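Local coordinates for protein STING-associated CdnE c-di-GMP synthase (Flavobacteriaceae, PDB 6WT8) that synthesises the cyclic dinucleotide c-di-GMP, probably as the signal that a partner STING receptor senses in CBASS antiphage defence, at residues N71-H76 and I184-T189; S114-H119 and G152-D157; I281-Y286 and E329-F334. All coordinates share one frame; numbering follows the deposited sequence.

Interaction 1: N71-H76 and I184-T189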
ATOM      1  N   ASN A  71     -10.633 -14.051  -5.196  1.00 13.90           N
ATOM      2  CA  ASN A  71     -12.070 -14.321  -5.008  1.00 15.32           C
ATOM      3  C   ASN A  71     -12.380 -15.822  -5.068  1.00 16.86           C
ATOM      4  O   ASN A  71     -13.254 -16.319  -4.326  1.00 17.44           O
ATOM      5  CB  ASN A  71     -12.908 -13.611  -6.080  1.00 15.01           C
ATOM      6  CG  ASN A  71     -12.968 -12.096  -5.883  1.00 19.59           C
ATOM      7  OD1 ASN A  71     -12.639 -11.571  -4.828  1.00 20.46           O
ATOM      8  ND2 ASN A  71     -13.407 -11.376  -6.929  1.00 22.09           N
ATOM      9  N   LYS A  72     -11.726 -16.553  -5.977  1.00 15.09           N
ATOM     10  CA  LYS A  72     -11.937 -18.001  -6.058  1.00 16.93           C
ATOM     11  C   LYS A  72     -11.495 -18.681  -4.769  1.00 17.85           C
ATOM     12  O   LYS A  72     -12.197 -19.573  -4.252  1.00 18.02           O
ATOM     13  CB  LYS A  72     -11.199 -18.601  -7.249  1.00 17.95           C
ATOM     14  CG  LYS A  72     -11.804 -18.087  -8.532  1.00 24.38           C
ATOM     15  CD  LYS A  72     -11.261 -18.808  -9.721  1.00 31.17           C
ATOM     16  CE  LYS A  72     -12.026 -18.344 -10.984  1.00 30.94           C
ATOM     17  NZ  LYS A  72     -11.684 -19.204 -12.178  1.00 38.18           N
ATOM     18  N   VAL A  73     -10.328 -18.287  -4.229  1.00 15.25           N
ATOM     19  CA  VAL A  73      -9.888 -18.834  -2.933  1.00 14.58           C
ATOM     20  C   VAL A  73     -10.910 -18.521  -1.840  1.00 16.55           C
ATOM     21  O   VAL A  73     -11.245 -19.393  -1.002  1.00 16.06           O
ATOM     22  CB  VAL A  73      -8.502 -18.274  -2.574  1.00 14.83           C
ATOM     23  CG1 VAL A  73      -8.033 -18.773  -1.221  1.00 18.34           C
ATOM     24  CG2 VAL A  73      -7.488 -18.724  -3.622  1.00 16.45           C
ATOM     25  N   GLU A  74     -11.357 -17.257  -1.774  1.00 14.28           N
ATOM     26  CA  GLU A  74     -12.341 -16.863  -0.765  1.00 14.54           C
ATOM     27  C   GLU A  74     -13.573 -17.754  -0.795  1.00 15.34           C
ATOM     28  O   GLU A  74     -14.075 -18.132   0.272  1.00 14.65           O
ATOM     29  CB  GLU A  74     -12.759 -15.388  -0.994  1.00 14.27           C
ATOM     30  CG  GLU A  74     -13.800 -14.990   0.043  1.00 17.51           C
ATOM     31  CD  GLU A  74     -14.252 -13.533  -0.052  1.00 20.32           C
ATOM     32  OE1 GLU A  74     -13.422 -12.634  -0.235  1.00 18.76           O
ATOM     33  OE2 GLU A  74     -15.480 -13.287   0.103  1.00 22.10           O
ATOM     34  N   ALA A  75     -14.070 -18.110  -1.983  1.00 14.85           N
ATOM     35  CA  ALA A  75     -15.296 -18.917  -2.032  1.00 16.44           C
ATOM     36  C   ALA A  75     -15.098 -20.256  -1.318  1.00 15.91           C
ATOM     37  O   ALA A  75     -15.981 -20.726  -0.593  1.00 16.38           O
ATOM     38  CB  ALA A  75     -15.719 -19.168  -3.479  1.00 17.28           C
ATOM     39  N   HIS A  76     -13.928 -20.874  -1.485  1.00 15.60           N
ATOM     40  CA  HIS A  76     -13.664 -22.136  -0.785  1.00 15.13           C
ATOM     41  C   HIS A  76     -13.587 -21.938   0.729  1.00 14.10           C
ATOM     42  O   HIS A  76     -14.149 -22.727   1.512  1.00 16.97           O
ATOM     43  CB  HIS A  76     -12.358 -22.750  -1.295  1.00 14.48           C
ATOM     44  CG  HIS A  76     -12.443 -23.237  -2.698  1.00 17.33           C
ATOM     45  ND1 HIS A  76     -13.190 -24.348  -3.045  1.00 23.67           N
ATOM     46  CD2 HIS A  76     -11.910 -22.760  -3.852  1.00 20.24           C
ATOM     47  CE1 HIS A  76     -13.122 -24.527  -4.359  1.00 27.29           C
ATOM     48  NE2 HIS A  76     -12.370 -23.567  -4.876  1.00 21.42           N
ATOM     49  N   ILE A 184      -0.698 -18.798   4.285  1.00 14.44           N
ATOM     50  CA  ILE A 184      -0.756 -19.980   3.428  1.00 15.06           C
ATOM     51  C   ILE A 184      -0.611 -19.524   1.978  1.00 14.42           C
ATOM     52  O   ILE A 184      -1.308 -18.604   1.565  1.00 15.64           O
ATOM     53  CB  ILE A 184      -2.087 -20.724   3.626  1.00 14.55           C
ATOM     54  CG1 ILE A 184      -2.237 -21.220   5.079  1.00 15.97           C
ATOM     55  CG2 ILE A 184      -2.157 -21.959   2.666  1.00 16.91           C
ATOM     56  CD1 ILE A 184      -3.734 -21.549   5.401  1.00 18.52           C
ATOM     57  N   TYR A 185       0.260 -20.149   1.199  1.00 17.47           N
ATOM     58  CA  TYR A 185       0.506 -19.689  -0.166  1.00 16.51           C
ATOM     59  C   TYR A 185      -0.166 -20.657  -1.138  1.00 18.27           C
ATOM     60  O   TYR A 185       0.140 -21.848  -1.137  1.00 22.01           O
ATOM     61  CB  TYR A 185       2.010 -19.618  -0.456  1.00 22.85           C
ATOM     62  CG  TYR A 185       2.433 -18.633  -1.542  1.00 29.80           C
ATOM     63  CD1 TYR A 185       1.782 -17.408  -1.688  1.00 32.46           C
ATOM     64  CD2 TYR A 185       3.502 -18.909  -2.374  1.00 40.22           C
ATOM     65  CE1 TYR A 185       2.183 -16.471  -2.661  1.00 36.62           C
ATOM     66  CE2 TYR A 185       3.916 -17.998  -3.351  1.00 38.64           C
ATOM     67  CZ  TYR A 185       3.262 -16.783  -3.489  1.00 40.03           C
ATOM     68  OH  TYR A 185       3.668 -15.869  -4.455  1.00 41.77           O
ATOM     69  N   VAL A 186      -1.113 -20.155  -1.933  1.00 15.95           N
ATOM     70  CA  VAL A 186      -1.943 -20.985  -2.800  1.00 18.53           C
ATOM     71  C   VAL A 186      -1.610 -20.708  -4.250  1.00 19.65           C
ATOM     72  O   VAL A 186      -1.645 -19.550  -4.674  1.00 18.98           O
ATOM     73  CB  VAL A 186      -3.430 -20.711  -2.560  1.00 19.00           C
ATOM     74  CG1 VAL A 186      -4.266 -21.632  -3.429  1.00 21.72           C
ATOM     75  CG2 VAL A 186      -3.725 -20.883  -1.072  1.00 17.99           C
ATOM     76  N   LYS A 187      -1.375 -21.758  -5.027  1.00 20.52           N
ATOM     77  CA  LYS A 187      -1.223 -21.583  -6.476  1.00 20.02           C
ATOM     78  C   LYS A 187      -2.593 -21.805  -7.101  1.00 17.88           C
ATOM     79  O   LYS A 187      -3.045 -22.949  -7.255  1.00 20.61           O
ATOM     80  CB  LYS A 187      -0.169 -22.536  -7.019  1.00 22.45           C
ATOM     81  CG  LYS A 187       1.234 -22.143  -6.564  1.00 28.10           C
ATOM     82  CD  LYS A 187       2.286 -22.920  -7.355  1.00 35.14           C
ATOM     83  CE  LYS A 187       2.293 -22.533  -8.819  1.00 33.94           C
ATOM     84  NZ  LYS A 187       2.906 -21.176  -8.972  1.00 40.60           N
ATOM     85  N   VAL A 188      -3.273 -20.704  -7.455  1.00 18.82           N
ATOM     86  CA  VAL A 188      -4.551 -20.800  -8.160  1.00 20.25           C
ATOM     87  C   VAL A 188      -4.271 -21.077  -9.630  1.00 21.96           C
ATOM     88  O   VAL A 188      -3.321 -20.542 -10.190  1.00 24.19           O
ATOM     89  CB  VAL A 188      -5.350 -19.508  -7.929  1.00 21.40           C
ATOM     90  CG1 VAL A 188      -6.753 -19.561  -8.573  1.00 22.70           C
ATOM     91  CG2 VAL A 188      -5.464 -19.189  -6.437  1.00 17.53           C
ATOM     92  N   THR A 189      -5.081 -21.916 -10.275  1.00 27.36           N
ATOM     93  CA  THR A 189      -4.740 -22.280 -11.649  1.00 32.96           C
ATOM     94  C   THR A 189      -5.560 -21.567 -12.700  1.00 28.85           C
ATOM     95  O   THR A 189      -5.096 -21.470 -13.838  1.00 34.43           O
ATOM     96  CB  THR A 189      -4.874 -23.789 -11.891  1.00 35.74           C
ATOM     97  OG1 THR A 189      -6.211 -24.205 -11.570  1.00 41.08           O
ATOM     98  CG2 THR A 189      -3.822 -24.540 -11.083  1.00 34.38           C
TER
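Val-73 of helix 60-81 and Val-188 of strand 184-189 meet methyl to methyl, CG2 of Val-73 lying 3.5 Å from CG2 of Val-188, tighter than an ordinary carbon-carbon contact. Both valines hold the same rotamer: CG1 is trans to the backbone N (chi1 178° in Val-73, -177° in Val-188), which leaves CG2 opposite the carbonyl carbon, and in each residue it is this CG2 branch that reaches across. The two side chains run obliquely to one another, and one methyl pair makes the close approach. Val-186, two residues back on the strand and on the same side, adds a looser touch, its CG1 standing 4.3 Å from CG2 of Val-73. This is helix-on-sheet packing on the mixed sheet that forms the nucleotidyltransferase core: strand 184-189 pairs antiparallel with strand 192-204 and with the short strand 176-177, and the helix lies over one face of it. Val-197 of strand 192-204 touches both Val-73 and Val-186, and Tyr-173 packs against the same two valines. Lys-187, between the two strand valines, points away from the helix and forms a salt bridge with Asp-194. Lys-72 stretches out fully from the helix, chi2 through chi4 all near trans, and its NZ hydrogen-bonds to the carbonyl oxygen of Glu-190, just beyond the strand segment.

Interaction 2: S114-H119 and G152-D157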
ATOM      1  N   SER A 114     -14.998 -12.260  18.186  1.00 26.39           N
ATOM      2  CA  SER A 114     -14.380 -11.516  19.268  1.00 30.77           C
ATOM      3  C   SER A 114     -13.311 -10.657  18.637  1.00 25.56           C
ATOM      4  O   SER A 114     -12.867 -10.919  17.515  1.00 28.20           O
ATOM      5  CB  SER A 114     -13.770 -12.437  20.327  1.00 40.23           C
ATOM      6  OG  SER A 114     -12.784 -13.260  19.737  1.00 50.93           O
ATOM      7  N   SER A 115     -12.985  -9.571  19.314  1.00 28.88           N
ATOM      8  CA  SER A 115     -12.010  -8.640  18.798  1.00 24.93           C
ATOM      9  C   SER A 115     -11.092  -8.220  19.935  1.00 23.47           C
ATOM     10  O   SER A 115     -11.489  -8.177  21.094  1.00 29.55           O
ATOM     11  CB  SER A 115     -12.704  -7.423  18.202  1.00 26.01           C
ATOM     12  OG  SER A 115     -11.767  -6.505  17.690  1.00 39.05           O
ATOM     13  N   GLU A 116      -9.874  -7.884  19.584  1.00 17.67           N
ATOM     14  CA  GLU A 116      -9.013  -7.159  20.497  1.00 19.51           C
ATOM     15  C   GLU A 116      -9.409  -5.683  20.454  1.00 18.25           C
ATOM     16  O   GLU A 116      -9.975  -5.213  19.462  1.00 17.32           O
ATOM     17  CB  GLU A 116      -7.561  -7.341  20.065  1.00 21.48           C
ATOM     18  CG  GLU A 116      -7.090  -8.832  20.051  1.00 21.04           C
ATOM     19  CD  GLU A 116      -7.122  -9.421  21.421  1.00 25.77           C
ATOM     20  OE1 GLU A 116      -6.577  -8.789  22.333  1.00 30.83           O
ATOM     21  OE2 GLU A 116      -7.705 -10.509  21.580  1.00 34.91           O
ATOM     22  N   PHE A 117      -9.115  -4.945  21.523  1.00 20.34           N
ATOM     23  CA  PHE A 117      -9.427  -3.507  21.485  1.00 19.48           C
ATOM     24  C   PHE A 117      -8.616  -2.774  22.548  1.00 22.48           C
ATOM     25  O   PHE A 117      -8.086  -3.389  23.478  1.00 22.53           O
ATOM     26  CB  PHE A 117     -10.937  -3.224  21.665  1.00 20.81           C
ATOM     27  CG  PHE A 117     -11.486  -3.572  23.025  1.00 25.33           C
ATOM     28  CD1 PHE A 117     -11.803  -4.875  23.345  1.00 29.63           C
ATOM     29  CD2 PHE A 117     -11.727  -2.573  23.962  1.00 25.18           C
ATOM     30  CE1 PHE A 117     -12.324  -5.200  24.596  1.00 33.44           C
ATOM     31  CE2 PHE A 117     -12.262  -2.874  25.216  1.00 30.08           C
ATOM     32  CZ  PHE A 117     -12.552  -4.189  25.544  1.00 28.98           C
ATOM     33  N   ASP A 118      -8.540  -1.453  22.392  1.00 22.16           N
ATOM     34  CA  ASP A 118      -7.853  -0.576  23.348  1.00 21.30           C
ATOM     35  C   ASP A 118      -8.762  -0.325  24.569  1.00 23.02           C
ATOM     36  O   ASP A 118      -9.552   0.633  24.597  1.00 23.27           O
ATOM     37  CB  ASP A 118      -7.462   0.722  22.648  1.00 24.00           C
ATOM     38  CG  ASP A 118      -6.537   1.575  23.479  1.00 26.30           C
ATOM     39  OD1 ASP A 118      -6.293   1.193  24.640  1.00 26.43           O
ATOM     40  OD2 ASP A 118      -6.047   2.589  22.961  1.00 26.50           O
ATOM     41  N   HIS A 119      -8.598  -1.177  25.596  1.00 24.89           N
ATOM     42  CA  HIS A 119      -9.423  -1.113  26.801  1.00 25.82           C
ATOM     43  C   HIS A 119      -9.190   0.195  27.526  1.00 29.65           C
ATOM     44  O   HIS A 119     -10.134   0.945  27.827  1.00 28.27           O
ATOM     45  CB  HIS A 119      -9.068  -2.243  27.771  1.00 32.83           C
ATOM     46  CG  HIS A 119      -9.259  -3.632  27.244  1.00 52.37           C
ATOM     47  ND1 HIS A 119      -8.672  -4.086  26.080  1.00 55.58           N
ATOM     48  CD2 HIS A 119      -9.919  -4.693  27.770  1.00 58.51           C
ATOM     49  CE1 HIS A 119      -8.991  -5.356  25.894  1.00 55.75           C
ATOM     50  NE2 HIS A 119      -9.749  -5.748  26.904  1.00 56.92           N
ATOM     51  N   GLY A 152     -15.695 -18.097  23.868  1.00 58.56           N
ATOM     52  CA  GLY A 152     -14.745 -19.066  23.340  1.00 54.30           C
ATOM     53  C   GLY A 152     -13.305 -18.708  23.653  1.00 51.54           C
ATOM     54  O   GLY A 152     -13.001 -18.044  24.650  1.00 44.26           O
ATOM     55  N   ASN A 153     -12.394 -19.146  22.783  1.00 40.16           N
ATOM     56  CA  ASN A 153     -10.971 -18.877  22.963  1.00 37.00           C
ATOM     57  C   ASN A 153     -10.445 -18.248  21.673  1.00 30.65           C
ATOM     58  O   ASN A 153     -10.378 -18.925  20.649  1.00 34.00           O
ATOM     59  CB  ASN A 153     -10.229 -20.178  23.316  1.00 45.83           C
ATOM     60  CG  ASN A 153      -8.780 -19.950  23.735  1.00 53.02           C
ATOM     61  OD1 ASN A 153      -7.967 -19.451  22.956  1.00 44.61           O
ATOM     62  ND2 ASN A 153      -8.442 -20.358  24.965  1.00 57.48           N
ATOM     63  N   GLN A 154     -10.065 -16.966  21.731  1.00 26.14           N
ATOM     64  CA  GLN A 154      -9.617 -16.222  20.547  1.00 30.50           C
ATOM     65  C   GLN A 154      -8.438 -16.905  19.849  1.00 25.08           C
ATOM     66  O   GLN A 154      -8.434 -17.066  18.618  1.00 26.60           O
ATOM     67  CB  GLN A 154      -9.237 -14.796  20.959  1.00 34.63           C
ATOM     68  CG  GLN A 154      -8.529 -13.989  19.881  1.00 45.28           C
ATOM     69  CD  GLN A 154      -9.472 -13.512  18.799  1.00 49.26           C
ATOM     70  OE1 GLN A 154     -10.013 -12.389  18.884  1.00 40.46           O
ATOM     71  NE2 GLN A 154      -9.692 -14.365  17.769  1.00 46.39           N
ATOM     72  N   ILE A 155      -7.390 -17.242  20.607  1.00 28.19           N
ATOM     73  CA  ILE A 155      -6.205 -17.836  19.994  1.00 26.68           C
ATOM     74  C   ILE A 155      -6.522 -19.218  19.441  1.00 26.32           C
ATOM     75  O   ILE A 155      -6.034 -19.615  18.357  1.00 23.94           O
ATOM     76  CB  ILE A 155      -5.044 -17.890  21.009  1.00 30.89           C
ATOM     77  CG1 ILE A 155      -4.441 -16.506  21.149  1.00 34.58           C
ATOM     78  CG2 ILE A 155      -3.936 -18.848  20.518  1.00 29.88           C
ATOM     79  CD1 ILE A 155      -3.679 -16.066  19.862  1.00 40.11           C
ATOM     80  N   ASP A 156      -7.323 -19.996  20.178  1.00 24.34           N
ATOM     81  CA  ASP A 156      -7.700 -21.314  19.700  1.00 24.83           C
ATOM     82  C   ASP A 156      -8.497 -21.218  18.408  1.00 21.00           C
ATOM     83  O   ASP A 156      -8.353 -22.061  17.525  1.00 21.89           O
ATOM     84  CB  ASP A 156      -8.503 -22.054  20.764  1.00 35.01           C
ATOM     85  CG  ASP A 156      -7.617 -22.712  21.806  1.00 51.72           C
ATOM     86  OD1 ASP A 156      -6.460 -23.063  21.466  1.00 59.37           O
ATOM     87  OD2 ASP A 156      -8.074 -22.872  22.961  1.00 58.98           O
ATOM     88  N   ASP A 157      -9.362 -20.208  18.295  1.00 19.93           N
ATOM     89  CA  ASP A 157     -10.107 -20.014  17.042  1.00 19.14           C
ATOM     90  C   ASP A 157      -9.195 -19.663  15.886  1.00 16.76           C
ATOM     91  O   ASP A 157      -9.456 -20.070  14.762  1.00 16.95           O
ATOM     92  CB  ASP A 157     -11.146 -18.929  17.214  1.00 21.48           C
ATOM     93  CG  ASP A 157     -12.355 -19.407  18.007  1.00 26.89           C
ATOM     94  OD1 ASP A 157     -12.523 -20.638  18.195  1.00 25.95           O
ATOM     95  OD2 ASP A 157     -13.146 -18.523  18.386  1.00 27.10           O
TER
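The side-chain amide of Gln-154 and the carboxylate of Glu-116 are turned 56° apart, and OE2 of Glu-116 comes within 4.0 Å of the CG methylene of Gln-154, a loose approach of the two chains. Both are bent at chi2, which folds the Glu-116 carboxylate back toward the helix. A second pair of flat groups lies farther down the strand. CZ of Phe-117 sits 3.4 Å above the imidazole plane of His-119, over its centre, while CE1 of His-119 covers a face of the Phe-117 ring nearer its rim; Phe-147 meets Phe-117 edge-to-face. His-119 is held there by its ND1, which donates to the carbonyl oxygen of Phe-117 at 2.8 Å, from above the carbonyl plane and with a bent N-H...O angle of 130°.

Across the contact the polar link is slight. OG of Ser-114 gives a weak hydrogen bond to OE1 of Gln-154 at 3.0 Å. The stronger partner of this oxygen is the hydroxyl of Thr-201, and NE2 of Gln-154 bonds to OG1 of Thr-111, so both ends of the amide are held. CG of Gln-154 is trans to its backbone N, and the bend at chi2 then turns the amide toward the strands. Next to it, OD1 of Asn-153 accepts from the backbone N of Asp-156 at 2.9 Å along a nearly straight bond (163°).

Asn-153 is thus the N-cap of helix 154-172, and the arrangement is that of a capped helix start whose first-turn glutamine bridges neighbouring strands of the nucleotidyltransferase sheet, where strand 114-117 runs parallel to strand 192-204.

Interaction 3: I281-Y286 and E329-F334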
ATOM      1  N   ILE A 281       7.656   5.239   0.723  1.00 14.13           N
ATOM      2  CA  ILE A 281       7.365   5.997  -0.498  1.00 13.64           C
ATOM      3  C   ILE A 281       5.926   6.480  -0.481  1.00 11.97           C
ATOM      4  O   ILE A 281       5.641   7.651  -0.804  1.00 13.76           O
ATOM      5  CB  ILE A 281       7.647   5.123  -1.743  1.00 12.56           C
ATOM      6  CG1 ILE A 281       9.151   5.026  -1.891  1.00 15.68           C
ATOM      7  CG2 ILE A 281       7.069   5.807  -3.003  1.00 13.89           C
ATOM      8  CD1 ILE A 281       9.608   4.047  -2.978  1.00 16.53           C
ATOM      9  N   ASN A 282       5.008   5.607  -0.053  1.00 12.12           N
ATOM     10  CA  ASN A 282       3.602   6.017   0.044  1.00 14.42           C
ATOM     11  C   ASN A 282       3.489   7.234   0.943  1.00 13.83           C
ATOM     12  O   ASN A 282       2.790   8.196   0.623  1.00 14.27           O
ATOM     13  CB  ASN A 282       2.743   4.906   0.644  1.00 11.83           C
ATOM     14  CG  ASN A 282       2.558   3.699  -0.257  1.00 13.99           C
ATOM     15  OD1 ASN A 282       2.778   3.757  -1.458  1.00 16.00           O
ATOM     16  ND2 ASN A 282       2.148   2.563   0.360  1.00 16.14           N
ATOM     17  N   ALA A 283       4.117   7.161   2.129  1.00 13.16           N
ATOM     18  CA  ALA A 283       4.009   8.241   3.118  1.00 12.26           C
ATOM     19  C   ALA A 283       4.633   9.546   2.621  1.00 14.50           C
ATOM     20  O   ALA A 283       4.074  10.629   2.834  1.00 14.14           O
ATOM     21  CB  ALA A 283       4.685   7.800   4.437  1.00 14.46           C
ATOM     22  N   ILE A 284       5.779   9.465   1.940  1.00 13.04           N
ATOM     23  CA  ILE A 284       6.425  10.690   1.448  1.00 12.55           C
ATOM     24  C   ILE A 284       5.500  11.356   0.432  1.00 11.89           C
ATOM     25  O   ILE A 284       5.308  12.595   0.424  1.00 15.44           O
ATOM     26  CB  ILE A 284       7.793  10.350   0.835  1.00 12.90           C
ATOM     27  CG1 ILE A 284       8.745   9.945   1.972  1.00 16.07           C
ATOM     28  CG2 ILE A 284       8.310  11.533  -0.044  1.00 17.15           C
ATOM     29  CD1 ILE A 284      10.072   9.251   1.453  1.00 17.82           C
ATOM     30  N   CYS A 285       4.947  10.555  -0.492  1.00 11.89           N
ATOM     31  CA  CYS A 285       4.086  11.166  -1.524  1.00 12.79           C
ATOM     32  C   CYS A 285       2.785  11.679  -0.940  1.00 15.27           C
ATOM     33  O   CYS A 285       2.307  12.755  -1.330  1.00 16.02           O
ATOM     34  CB  CYS A 285       3.828  10.181  -2.651  1.00 13.09           C
ATOM     35  SG  CYS A 285       5.318   9.770  -3.602  1.00 15.13           S
ATOM     36  N   TYR A 286       2.208  10.932  -0.005  1.00 13.91           N
ATOM     37  CA  TYR A 286       0.940  11.291   0.609  1.00 14.81           C
ATOM     38  C   TYR A 286       1.080  12.581   1.398  1.00 16.92           C
ATOM     39  O   TYR A 286       0.093  13.310   1.599  1.00 18.43           O
ATOM     40  CB  TYR A 286       0.510  10.109   1.507  1.00 15.08           C
ATOM     41  CG  TYR A 286      -0.820  10.269   2.192  1.00 14.33           C
ATOM     42  CD1 TYR A 286      -1.976   9.920   1.574  1.00 12.46           C
ATOM     43  CD2 TYR A 286      -0.879  10.760   3.485  1.00 16.02           C
ATOM     44  CE1 TYR A 286      -3.191  10.061   2.237  1.00 14.10           C
ATOM     45  CE2 TYR A 286      -2.098  10.908   4.162  1.00 16.93           C
ATOM     46  CZ  TYR A 286      -3.250  10.561   3.502  1.00 15.51           C
ATOM     47  OH  TYR A 286      -4.464  10.693   4.135  1.00 19.68           O
ATOM     48  N   GLU A 329       3.183   5.944  12.787  1.00 20.08           N
ATOM     49  CA  GLU A 329       4.616   6.074  12.981  1.00 19.66           C
ATOM     50  C   GLU A 329       5.102   7.369  12.354  1.00 16.78           C
ATOM     51  O   GLU A 329       4.451   7.935  11.465  1.00 19.48           O
ATOM     52  CB  GLU A 329       5.386   4.930  12.307  1.00 28.85           C
ATOM     53  CG  GLU A 329       4.770   3.552  12.562  1.00 37.48           C
ATOM     54  CD  GLU A 329       5.403   2.422  11.746  1.00 49.34           C
ATOM     55  OE1 GLU A 329       6.513   2.611  11.165  1.00 43.09           O
ATOM     56  OE2 GLU A 329       4.767   1.337  11.703  1.00 52.95           O
ATOM     57  N   TYR A 330       6.266   7.836  12.820  1.00 17.48           N
ATOM     58  CA  TYR A 330       7.013   8.863  12.105  1.00 14.58           C
ATOM     59  C   TYR A 330       8.022   8.133  11.246  1.00 15.93           C
ATOM     60  O   TYR A 330       8.857   7.403  11.787  1.00 18.63           O
ATOM     61  CB  TYR A 330       7.705   9.800  13.098  1.00 16.95           C
ATOM     62  CG  TYR A 330       6.727  10.709  13.826  1.00 19.00           C
ATOM     63  CD1 TYR A 330       6.177  11.776  13.159  1.00 20.07           C
ATOM     64  CD2 TYR A 330       6.406  10.487  15.163  1.00 24.05           C
ATOM     65  CE1 TYR A 330       5.298  12.640  13.800  1.00 24.63           C
ATOM     66  CE2 TYR A 330       5.512  11.338  15.826  1.00 25.72           C
ATOM     67  CZ  TYR A 330       4.978  12.408  15.120  1.00 28.44           C
ATOM     68  OH  TYR A 330       4.114  13.272  15.769  1.00 31.97           O
ATOM     69  N   ILE A 331       7.977   8.356   9.935  1.00 14.89           N
ATOM     70  CA  ILE A 331       8.747   7.473   9.034  1.00 15.59           C
ATOM     71  C   ILE A 331      10.240   7.740   9.061  1.00 16.01           C
ATOM     72  O   ILE A 331      10.999   6.898   8.555  1.00 18.94           O
ATOM     73  CB  ILE A 331       8.252   7.542   7.576  1.00 17.18           C
ATOM     74  CG1 ILE A 331       8.271   8.959   7.037  1.00 14.47           C
ATOM     75  CG2 ILE A 331       6.858   6.963   7.478  1.00 17.16           C
ATOM     76  CD1 ILE A 331       8.220   8.989   5.532  1.00 18.52           C
ATOM     77  N   PHE A 332      10.703   8.833   9.661  1.00 14.71           N
ATOM     78  CA  PHE A 332      12.155   9.037   9.834  1.00 15.08           C
ATOM     79  C   PHE A 332      12.592   8.946  11.298  1.00 18.13           C
ATOM     80  O   PHE A 332      13.719   9.322  11.614  1.00 20.26           O
ATOM     81  CB  PHE A 332      12.582  10.366   9.225  1.00 17.69           C
ATOM     82  CG  PHE A 332      12.488  10.385   7.720  1.00 16.84           C
ATOM     83  CD1 PHE A 332      13.492   9.780   6.955  1.00 16.96           C
ATOM     84  CD2 PHE A 332      11.384  10.922   7.069  1.00 16.09           C
ATOM     85  CE1 PHE A 332      13.419   9.792   5.553  1.00 17.76           C
ATOM     86  CE2 PHE A 332      11.289  10.898   5.660  1.00 18.98           C
ATOM     87  CZ  PHE A 332      12.293  10.311   4.904  1.00 18.15           C
ATOM     88  N   GLU A 333      11.738   8.440  12.197  1.00 16.61           N
ATOM     89  CA  GLU A 333      12.125   8.353  13.600  1.00 20.29           C
ATOM     90  C   GLU A 333      13.284   7.389  13.790  1.00 19.13           C
ATOM     91  O   GLU A 333      14.256   7.698  14.510  1.00 21.54           O
ATOM     92  CB  GLU A 333      10.945   7.930  14.464  1.00 19.16           C
ATOM     93  CG  GLU A 333      11.376   7.946  15.938  1.00 22.37           C
ATOM     94  CD  GLU A 333      10.236   7.769  16.897  1.00 30.96           C
ATOM     95  OE1 GLU A 333       9.065   7.743  16.463  1.00 30.60           O
ATOM     96  OE2 GLU A 333      10.515   7.634  18.114  1.00 35.61           O
ATOM     97  N   PHE A 334      13.225   6.245  13.121  1.00 18.64           N
ATOM     98  CA  PHE A 334      14.257   5.218  13.271  1.00 19.13           C
ATOM     99  C   PHE A 334      15.005   5.006  11.972  1.00 17.71           C
ATOM    100  O   PHE A 334      14.444   5.134  10.887  1.00 17.18           O
ATOM    101  CB  PHE A 334      13.634   3.898  13.718  1.00 20.95           C
ATOM    102  CG  PHE A 334      12.914   4.015  15.032  1.00 25.78           C
ATOM    103  CD1 PHE A 334      13.619   4.276  16.209  1.00 25.80           C
ATOM    104  CD2 PHE A 334      11.536   3.933  15.074  1.00 28.43           C
ATOM    105  CE1 PHE A 334      12.948   4.409  17.450  1.00 30.70           C
ATOM    106  CE2 PHE A 334      10.862   4.080  16.281  1.00 32.44           C
ATOM    107  CZ  PHE A 334      11.561   4.304  17.463  1.00 28.57           C
TER
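Ile-331 pushes its side chain against Ala-283 and Ile-284 of helix 278-287, and the whole contact is made by carbon. Its two branches divide the work. CG2 of Ile-331 rests 3.8 Å from CB of Ala-283, where the small methyl lets the loop come close to the helix. CD1 of Ile-331 extends over the same turn, reaching 3.7 Å from CG1 of Ile-284 while staying 3.9 Å from CB of Ala-283. With chi1 at 56°, CG1 of Ile-331 takes the tight place between backbone N and carbonyl carbon, and a trans chi2 sends CD1 on to Ile-284. The two isoleucines cross at about a right angle.

One aromatic contact flanks this pair: CD1 of Ile-284 approaches the Phe-332 ring obliquely, 4.2 Å from CZ. Leu-309 and Ile-312 of helix 300-314 back Ile-284, and Ile-312 also touches Phe-332.

Backbone bonds shape the loop. It makes a type I beta turn from Tyr-330 to Glu-333, closed by N of Glu-333 on O of Tyr-330 at 3.1 Å, with Ile-331 and Phe-332 at its two central positions. Beyond the segments, Ile-331 pairs through its backbone with Ile-322, and NZ of Lys-339 binds the carbonyl oxygens of both Ile-331 and Phe-334.

Because only methyl, methylene and ring carbons meet, the join depends on shape and on exclusion of water rather than on directed bonds, while the turn and Lys-339 probably set how the hydrophobic residues of the loop are presented to the helical part of the enzyme.

Interactions 1 and 3 are buried and apolar; interaction 2 lies at the surface and is mainly polar. Interactions 1 and 2 reach the same mixed sheet, about 26 Å apart between centres, and strand 192-204 serves both: it pairs with strand 184-189 in one and with strand 114-117 in the other. Helix 154-172, whose start makes interaction 2, also touches Ile-184 of interaction 1's strand. Interaction 3 stands apart, across the chain's centre from interaction 1 and with no strand involved, joining a loop to a helix in the later, helical portion. Aliphatic methyls alone meet in interaction 1, whereas interaction 3 adds an aromatic ring to its alanine and isoleucine carbons.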